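Side-chain contacts in Non-sulfated chondroitin lyase E66 (Autographa californica nucleopolyhedrovirus, PDB 3VSN), which acts as a chondroitin lyase in the virus envelope, is essential for oral infectivity and may help breach the chondroitin barrier of the host midgut: residues 487-490 and 491-494; 31-34 and 35-38. All coordinates share one frame; numbering follows the deposited sequence.

Contact 1: residues 487-490 and 491-494; sequences DLSF and EAQR
Ser489 and Ala492 meet at the N-cap that starts helix 490-496. Ser489 OG accepts the backbone N-H of Ala492 at 3.1 Å, standing in for the carbonyl that an earlier helical turn would have supplied. The hydroxyl is put there by a first torsion of +76°, which sets OG between the backbone N and the carbonyl carbon of its own residue. The two preceding amides of this turn, Phe490 N and Glu491 N, are taken by the two carboxylate oxygens of Glu534, on strand 533-540, so three N-H groups at the helix start have side-chain acceptors.

Regular helical bonding takes over at once: Gln493 N donates to Ser489 O at 2.9 Å, and Arg494 N to Phe490 O at 3.0 Å.

Apolar contact is slight. Leu488 CB lies 4.0 Å from Ala492 CB, a methyl that also comes within 3.4 Å of Ser489 OG.

The amide of Gln493 joins the helix both to the chain that leads into it and to strand 504-506. Its side chain runs alongside that of Phe490, both pointing the same way, with the amide turned 74° from the ring; NE2 lies near the ring plane, at the edge, 4.1 Å from Phe490 CD1. Gln493 OE1 accepts from the backbone N of Thr505 on that strand, so both ends of the group are bonded and its rotation is fixed. At the other end, Gln493 NE2 donates to Leu488 O at 2.9 Å, nearly straight, with the acceptor in the amide plane but the donor tilted 35° from the carbonyl plane.

Contact 2: residues 31-34 and 35-38; sequences LQNF and ERWF
Glu35 OE2, packed 3.5 Å from Leu31 CD1 one helical turn earlier, is hydrogen-bonded to two tyrosine hydroxyls, Tyr201 OH and Tyr161 OH, while OE1 of the same carboxylate accepts from Asn156 ND2. Three bonds thus hold this buried carboxylate in place. The chain of Glu35, extended beyond CG, carries the carboxylate out past Leu31 to the tyrosines, and CG itself passes 3.5 Å from Leu31 O, the carbonyl that also receives Glu35 N.

These residues belong to one α-helix, 29-48, whose i to i+4 backbone bonds run unbroken through them; the shortest, from Phe38 N to Phe34 O, measures 2.8 Å.

A second polar group lies around Arg36. Its chain bends at the third torsion (-66°), which swings the guanidinium back along the helix, one face over Gln32 O. Asn33 OD1 approaches the guanidinium edge near its plane, 3.3 Å from Arg36 NH1, with the amide turned well away from coplanar. Water 1, also at the edge, donates to Gln32 OE1 at 3.0 Å and accepts from Arg36 NH2 at 3.2 Å, bridging two exposed side chains.

Aromatic contacts dominate further along. The rings of Phe34 and the six-membered part of Trp37 are inclined by 27° but slid apart, so they barely overlap; Phe34 CE1 meets Trp37 CZ3 at 3.7 Å. Phe34 CZ also touches Phe38 CD2.

Tyr268 and Tyr267 of helix 262-269 meet the rings of Phe34 and Trp37 respectively. Within the α/α toroid, Phe34 and Phe38 rest on Met149 of helix 138-154, and Leu31 and Phe34 reach Met204 of helix 189-205.

Contact 2 comes first along the chain, in helix 29-48 near the start of the model, and contact 1 follows more than 400 residues later, at the start of helix 490-496. Their centres are 57 Å apart, their nearest atoms about 41 Å, and they lie on opposite sides of the chain's centre. They share no helix or sheet: contact 2 belongs to the helical α/α toroid, where it joins helix to helices, and contact 1 to the β-sandwich region, where it joins a short helix to strands. Both are away from the catalytic residues Asn191, His246 and Tyr254.

Contact 1: residues 487-490 and 491-494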
loop_
_atom_site.group_PDB
_atom_site.type_symbol
_atom_site.label_atom_id
_atom_site.label_comp_id
_atom_site.label_asym_id
_atom_site.label_seq_id
_atom_site.Cartn_x
_atom_site.Cartn_y
_atom_site.Cartn_z
ATOM N N ASP A 487 4.767 -5.808 -27.019
ATOM C CA ASP A 487 5.964 -6.612 -26.741
ATOM C C ASP A 487 5.789 -8.008 -27.345
ATOM O O ASP A 487 4.743 -8.628 -27.159
ATOM C CB ASP A 487 6.174 -6.772 -25.219
ATOM C CG ASP A 487 6.105 -5.449 -24.449
ATOM O OD1 ASP A 487 6.918 -4.547 -24.742
ATOM O OD2 ASP A 487 5.251 -5.322 -23.529
ATOM N N LEU A 488 6.799 -8.509 -28.056
ATOM C CA LEU A 488 6.788 -9.913 -28.494
ATOM C C LEU A 488 7.006 -10.819 -27.282
ATOM O O LEU A 488 7.393 -10.339 -26.209
ATOM C CB LEU A 488 7.860 -10.181 -29.556
ATOM C CG LEU A 488 7.790 -9.445 -30.901
ATOM C CD1 LEU A 488 8.951 -9.878 -31.787
ATOM C CD2 LEU A 488 6.468 -9.677 -31.619
ATOM N N SER A 489 6.760 -12.120 -27.439
ATOM C CA SER A 489 6.997 -13.059 -26.344
ATOM C C SER A 489 8.465 -12.986 -25.925
ATOM O O SER A 489 9.321 -12.556 -26.708
ATOM C CB SER A 489 6.631 -14.489 -26.740
ATOM O OG SER A 489 7.620 -15.051 -27.585
ATOM N N PHE A 490 8.753 -13.394 -24.693
ATOM C CA PHE A 490 10.128 -13.384 -24.205
ATOM C C PHE A 490 11.033 -14.261 -25.075
ATOM O O PHE A 490 12.168 -13.886 -25.363
ATOM C CB PHE A 490 10.207 -13.810 -22.734
ATOM C CG PHE A 490 9.531 -12.858 -21.774
ATOM C CD1 PHE A 490 9.254 -11.538 -22.133
ATOM C CD2 PHE A 490 9.201 -13.281 -20.491
ATOM C CE1 PHE A 490 8.642 -10.671 -21.240
ATOM C CE2 PHE A 490 8.595 -12.423 -19.592
ATOM C CZ PHE A 490 8.317 -11.113 -19.964
ATOM N N GLU A 491 10.524 -15.411 -25.517
ATOM C CA GLU A 491 11.317 -16.291 -26.371
ATOM C C GLU A 491 11.597 -15.668 -27.740
ATOM O O GLU A 491 12.722 -15.748 -28.234
ATOM C CB GLU A 491 10.681 -17.676 -26.502
ATOM C CG GLU A 491 11.659 -18.737 -26.987
ATOM C CD GLU A 491 11.332 -20.133 -26.475
ATOM O OE1 GLU A 491 10.221 -20.624 -26.759
ATOM O OE2 GLU A 491 12.194 -20.748 -25.804
ATOM N N ALA A 492 10.589 -15.033 -28.336
ATOM C CA ALA A 492 10.765 -14.345 -29.618
ATOM C C ALA A 492 11.758 -13.185 -29.507
ATOM O O ALA A 492 12.589 -12.992 -30.393
ATOM C CB ALA A 492 9.425 -13.860 -30.162
ATOM N N GLN A 493 11.672 -12.425 -28.415
ATOM C CA GLN A 493 12.627 -11.344 -28.147
ATOM C C GLN A 493 14.050 -11.886 -28.035
ATOM O O GLN A 493 14.979 -11.316 -28.603
ATOM C CB GLN A 493 12.263 -10.585 -26.867
ATOM C CG GLN A 493 11.049 -9.672 -26.987
ATOM C CD GLN A 493 10.877 -8.786 -25.767
ATOM O OE1 GLN A 493 11.801 -8.075 -25.369
ATOM N NE2 GLN A 493 9.693 -8.830 -25.162
ATOM N N ARG A 494 14.209 -12.991 -27.306
ATOM C CA ARG A 494 15.506 -13.651 -27.163
ATOM C C ARG A 494 16.099 -14.028 -28.526
ATOM O O ARG A 494 17.234 -13.651 -28.836
ATOM C CB ARG A 494 15.387 -14.891 -26.267
ATOM C CG ARG A 494 16.699 -15.632 -26.032
ATOM C CD ARG A 494 16.447 -17.002 -25.414
ATOM N NE ARG A 494 17.684 -17.701 -25.054
ATOM C CZ ARG A 494 18.351 -17.517 -23.916
ATOM N NH1 ARG A 494 17.913 -16.645 -23.012
ATOM N NH2 ARG A 494 19.461 -18.205 -23.677
#

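Contact 2: residues 31-34 and 35-38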
loop_
_atom_site.group_PDB
_atom_site.type_symbol
_atom_site.label_atom_id
_atom_site.label_comp_id
_atom_site.label_asym_id
_atom_site.label_seq_id
_atom_site.Cartn_x
_atom_site.Cartn_y
_atom_site.Cartn_z
ATOM N N LEU A 31 -24.028 25.636 9.536
ATOM C CA LEU A 31 -24.702 24.652 8.690
ATOM C C LEU A 31 -24.554 24.977 7.205
ATOM O O LEU A 31 -24.194 24.107 6.411
ATOM C CB LEU A 31 -26.185 24.529 9.068
ATOM C CG LEU A 31 -27.070 23.580 8.247
ATOM C CD1 LEU A 31 -26.578 22.141 8.342
ATOM C CD2 LEU A 31 -28.521 23.676 8.699
ATOM N N GLN A 32 -24.829 26.228 6.839
ATOM C CA GLN A 32 -24.736 26.651 5.443
ATOM C C GLN A 32 -23.300 26.564 4.908
ATOM O O GLN A 32 -23.089 26.155 3.766
ATOM C CB GLN A 32 -25.331 28.048 5.255
ATOM C CG GLN A 32 -26.845 28.066 5.418
ATOM C CD GLN A 32 -27.448 29.458 5.401
ATOM O OE1 GLN A 32 -26.747 30.462 5.540
ATOM N NE2 GLN A 32 -28.763 29.521 5.236
ATOM N N ASN A 33 -22.329 26.927 5.744
ATOM C CA ASN A 33 -20.915 26.805 5.388
ATOM C C ASN A 33 -20.476 25.350 5.194
ATOM O O ASN A 33 -19.715 25.050 4.271
ATOM C CB ASN A 33 -20.024 27.485 6.434
ATOM C CG ASN A 33 -20.186 29.000 6.460
ATOM O OD1 ASN A 33 -20.670 29.614 5.506
ATOM N ND2 ASN A 33 -19.772 29.609 7.564
ATOM N N PHE A 34 -20.949 24.453 6.061
ATOM C CA PHE A 34 -20.629 23.031 5.916
ATOM C C PHE A 34 -21.233 22.450 4.643
ATOM O O PHE A 34 -20.561 21.722 3.913
ATOM C CB PHE A 34 -21.069 22.194 7.123
ATOM C CG PHE A 34 -20.889 20.713 6.912
ATOM C CD1 PHE A 34 -19.611 20.156 6.876
ATOM C CD2 PHE A 34 -21.986 19.880 6.700
ATOM C CE1 PHE A 34 -19.429 18.802 6.656
ATOM C CE2 PHE A 34 -21.811 18.521 6.486
ATOM C CZ PHE A 34 -20.529 17.982 6.463
ATOM N N GLU A 35 -22.498 22.774 4.383
ATOM C CA GLU A 35 -23.174 22.292 3.182
ATOM C C GLU A 35 -22.493 22.796 1.910
ATOM O O GLU A 35 -22.389 22.058 0.930
ATOM C CB GLU A 35 -24.664 22.643 3.204
ATOM C CG GLU A 35 -25.460 21.789 4.185
ATOM C CD GLU A 35 -26.934 22.146 4.244
ATOM O OE1 GLU A 35 -27.370 23.050 3.496
ATOM O OE2 GLU A 35 -27.659 21.517 5.048
ATOM N N ARG A 36 -22.006 24.035 1.945
ATOM C CA ARG A 36 -21.243 24.609 0.833
ATOM C C ARG A 36 -19.921 23.864 0.616
ATOM O O ARG A 36 -19.575 23.506 -0.514
ATOM C CB ARG A 36 -20.977 26.102 1.076
ATOM C CG ARG A 36 -20.345 26.823 -0.107
ATOM C CD ARG A 36 -20.325 28.336 0.087
ATOM N NE ARG A 36 -21.674 28.904 0.101
ATOM C CZ ARG A 36 -22.283 29.378 1.186
ATOM N NH1 ARG A 36 -21.667 29.375 2.364
ATOM N NH2 ARG A 36 -23.512 29.861 1.088
ATOM N N TRP A 37 -19.195 23.638 1.709
ATOM C CA TRP A 37 -17.930 22.909 1.674
ATOM C C TRP A 37 -18.131 21.499 1.171
ATOM O O TRP A 37 -17.337 21.006 0.363
ATOM C CB TRP A 37 -17.279 22.940 3.052
ATOM C CG TRP A 37 -16.054 22.069 3.203
ATOM C CD1 TRP A 37 -14.721 22.428 3.003
ATOM C CD2 TRP A 37 -16.013 20.662 3.618
ATOM N NE1 TRP A 37 -13.887 21.362 3.250
ATOM C CE2 TRP A 37 -14.596 20.274 3.621
ATOM C CE3 TRP A 37 -16.973 19.716 3.969
ATOM C CZ2 TRP A 37 -14.187 18.994 3.962
ATOM C CZ3 TRP A 37 -16.545 18.426 4.313
ATOM C CH2 TRP A 37 -15.184 18.077 4.310
ATOM N N PHE A 38 -19.208 20.854 1.620
ATOM C CA PHE A 38 -19.546 19.486 1.209
ATOM C C PHE A 38 -19.741 19.395 -0.306
ATOM O O PHE A 38 -19.170 18.519 -0.963
ATOM C CB PHE A 38 -20.803 19.000 1.951
ATOM C CG PHE A 38 -21.178 17.569 1.663
ATOM C CD1 PHE A 38 -21.883 17.234 0.509
ATOM C CD2 PHE A 38 -20.849 16.555 2.560
ATOM C CE1 PHE A 38 -22.239 15.919 0.246
ATOM C CE2 PHE A 38 -21.201 15.237 2.300
ATOM C CZ PHE A 38 -21.896 14.920 1.143
HETATM O O HOH W 1 -24.481 31.345 3.774
#